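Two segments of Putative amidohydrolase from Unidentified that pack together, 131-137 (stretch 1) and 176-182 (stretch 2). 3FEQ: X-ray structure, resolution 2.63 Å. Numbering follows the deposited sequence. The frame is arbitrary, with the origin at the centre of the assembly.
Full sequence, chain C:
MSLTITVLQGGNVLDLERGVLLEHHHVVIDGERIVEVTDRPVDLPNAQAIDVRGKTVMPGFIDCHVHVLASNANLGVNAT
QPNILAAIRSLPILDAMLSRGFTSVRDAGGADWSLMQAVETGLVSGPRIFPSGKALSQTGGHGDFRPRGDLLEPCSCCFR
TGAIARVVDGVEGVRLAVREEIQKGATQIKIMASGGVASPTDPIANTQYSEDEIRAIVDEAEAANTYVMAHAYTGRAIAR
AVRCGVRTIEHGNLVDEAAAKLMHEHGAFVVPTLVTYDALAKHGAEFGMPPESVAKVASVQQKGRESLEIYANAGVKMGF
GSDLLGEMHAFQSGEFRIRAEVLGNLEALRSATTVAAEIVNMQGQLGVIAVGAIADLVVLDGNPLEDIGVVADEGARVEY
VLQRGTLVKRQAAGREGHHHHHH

Stretch 1, residues 131-137: PSGKALS
Stretch 2 (176-182) LAVREEI

Stretch 2 is helical throughout, with phi between -53° and -71° and psi between -38° and -52°. Its i to i+4 hydrogen bonds are regular: Glu180 N to Leu176 O is 2.8 Å, Glu181 N to Ala177 O 2.9 Å and Ile182 N to Val178 O 2.9 Å. Stretch 1 starts as a loop and becomes a strand at Ala135, the phi/psi pairs of its strand residues being -62°/136° for Ala135, -82°/137° for Leu136 and -144°/145° for Ser137. The register runs in opposite senses along the two chains: Gly133 CA lies 6.2 Å from Glu181 CA, and Leu136 CA lies 7.9 Å from Ala177 CA. Together the stretches bury 222 Å², and no hydrogen bond crosses between them.

The closer end of the contact is built on Gly133, whose phi/psi of 73°/-113° favours glycine by its positive phi alone. The lack of a side chain also has a steric basis, since an ideal CB here would sit 2.4 Å from Glu181 OE1, a clash. Without it, Gly133 CA approaches Glu181 OE1 to 3.8 Å. Ser132, at -93°/-13°, leads into this turn; its CB points away from the helix with chi1 at -70° (m), and its OG is hydrogen-bonded elsewhere in the structure.

Glu181 points toward the loop and is folded rather than extended, with chi1 -78° (m), chi2 -42° (m) and chi3 -46°. This bend brings the carboxylate alongside the loop backbone: Glu181 OE1 is 3.6 Å from Lys134 N, while Glu181 OE2 is hydrogen-bonded to a residue just outside the stretches. The acidic oxygen is thus near a polar backbone group without bonding to it. Nor do the opposite charges pair. Lys134 (-121°/138°) leaves the backbone sideways, and its chi angles of -41° (m), -151° (t), 102° (between wells) and 60° (p) lead its end away from the helix. The Lys134 side chain comes nearest through its aliphatic CG: Lys134 CG is 4.3 Å from Glu181 OE1.

At the other end the chemistry is apolar. Leu136 points toward the helix in the common mt conformation, chi1 -58° and chi2 -170°, which spreads its two methyls over neighbouring helical residues. Leu136 CD2 lies 4.1 Å from Ala177 CB, and Leu136 CD1 lies 3.9 Å from Val178 CG2, both van der Waals distances. The small Ala177 points toward the strand, whereas Val178 emerges sideways and its t rotamer (chi1 173°) places CG2 against the leucine. Ala135, one residue earlier in the strand, points its CB away and makes no contact, consistent with strand alternation.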

# COMPACT_ATOMS: atom_id res chain seq x y z
N PRO C 131 33.15 -7.95 -1.82
CA PRO C 131 31.79 -8.35 -1.52
C PRO C 131 30.92 -8.39 -2.77
O PRO C 131 31.09 -7.57 -3.69
CB PRO C 131 31.32 -7.27 -0.56
CG PRO C 131 32.04 -6.07 -0.99
CD PRO C 131 33.38 -6.53 -1.51
N SER C 132 30.01 -9.36 -2.81
CA SER C 132 29.01 -9.43 -3.86
C SER C 132 27.72 -8.73 -3.42
O SER C 132 26.86 -8.41 -4.24
CB SER C 132 28.75 -10.90 -4.24
OG SER C 132 29.87 -11.47 -4.92
N GLY C 133 27.64 -8.44 -2.12
CA GLY C 133 26.38 -8.05 -1.51
C GLY C 133 25.54 -9.30 -1.40
O GLY C 133 25.89 -10.22 -0.67
N LYS C 134 24.44 -9.37 -2.14
CA LYS C 134 23.61 -10.55 -2.10
C LYS C 134 23.47 -11.18 -3.47
O LYS C 134 23.31 -10.50 -4.47
CB LYS C 134 22.23 -10.22 -1.56
CG LYS C 134 22.24 -9.29 -0.41
CD LYS C 134 21.05 -9.54 0.49
CE LYS C 134 21.44 -10.34 1.73
NZ LYS C 134 22.46 -9.65 2.56
N ALA C 135 23.54 -12.50 -3.49
CA ALA C 135 23.37 -13.23 -4.73
C ALA C 135 21.98 -12.96 -5.28
O ALA C 135 21.01 -12.92 -4.53
CB ALA C 135 23.56 -14.71 -4.49
N LEU C 136 21.90 -12.72 -6.58
CA LEU C 136 20.60 -12.64 -7.21
C LEU C 136 20.06 -14.03 -7.53
O LEU C 136 20.80 -14.91 -7.94
CB LEU C 136 20.70 -11.80 -8.47
CG LEU C 136 21.21 -10.38 -8.22
CD1 LEU C 136 21.02 -9.58 -9.49
CD2 LEU C 136 20.48 -9.73 -7.05
N SER C 137 18.77 -14.25 -7.27
CA SER C 137 18.15 -15.52 -7.58
C SER C 137 16.73 -15.27 -8.03
O SER C 137 16.10 -14.32 -7.59
CB SER C 137 18.16 -16.46 -6.38
OG SER C 137 17.41 -17.63 -6.65
N LEU C 176 17.28 -3.01 -11.64
CA LEU C 176 17.19 -2.32 -10.38
C LEU C 176 17.99 -3.01 -9.27
O LEU C 176 18.83 -2.38 -8.63
CB LEU C 176 15.73 -2.16 -9.98
CG LEU C 176 15.49 -1.37 -8.71
CD1 LEU C 176 16.07 0.03 -8.83
CD2 LEU C 176 14.01 -1.32 -8.45
N ALA C 177 17.80 -4.32 -9.08
CA ALA C 177 18.62 -4.99 -8.04
C ALA C 177 20.13 -4.85 -8.22
O ALA C 177 20.84 -4.65 -7.24
CB ALA C 177 18.24 -6.43 -7.87
N VAL C 178 20.63 -4.94 -9.46
CA VAL C 178 22.05 -4.72 -9.72
C VAL C 178 22.47 -3.28 -9.33
O VAL C 178 23.42 -3.10 -8.58
CB VAL C 178 22.45 -5.04 -11.20
CG1 VAL C 178 23.87 -4.64 -11.46
CG2 VAL C 178 22.34 -6.51 -11.49
N ARG C 179 21.76 -2.26 -9.82
CA ARG C 179 22.04 -0.89 -9.42
C ARG C 179 22.01 -0.71 -7.88
O ARG C 179 22.88 -0.08 -7.31
CB ARG C 179 21.07 0.09 -10.09
CG ARG C 179 21.13 0.05 -11.59
CD ARG C 179 20.22 1.05 -12.26
NE ARG C 179 20.27 0.96 -13.72
CZ ARG C 179 19.30 1.34 -14.55
NH1 ARG C 179 18.17 1.87 -14.09
NH2 ARG C 179 19.46 1.21 -15.87
N GLU C 180 21.03 -1.32 -7.21
CA GLU C 180 20.97 -1.26 -5.76
C GLU C 180 22.22 -1.85 -5.16
O GLU C 180 22.77 -1.28 -4.20
CB GLU C 180 19.74 -2.03 -5.24
CG GLU C 180 18.40 -1.32 -5.41
CD GLU C 180 17.20 -2.25 -5.20
OE1 GLU C 180 16.05 -1.74 -5.18
OE2 GLU C 180 17.40 -3.47 -5.05
N GLU C 181 22.66 -2.98 -5.70
CA GLU C 181 23.77 -3.73 -5.10
C GLU C 181 25.07 -3.00 -5.28
O GLU C 181 25.88 -2.90 -4.36
CB GLU C 181 23.86 -5.15 -5.68
CG GLU C 181 22.82 -6.15 -5.12
CD GLU C 181 22.57 -6.06 -3.61
OE1 GLU C 181 23.53 -5.98 -2.82
OE2 GLU C 181 21.38 -6.13 -3.21
N ILE C 182 25.23 -2.39 -6.43
CA ILE C 182 26.39 -1.57 -6.71
C ILE C 182 26.40 -0.28 -5.90
O ILE C 182 27.44 0.10 -5.36
CB ILE C 182 26.53 -1.33 -8.22
CG1 ILE C 182 27.30 -2.49 -8.82
CG2 ILE C 182 27.26 -0.03 -8.52
CD1 ILE C 182 26.66 -3.06 -10.04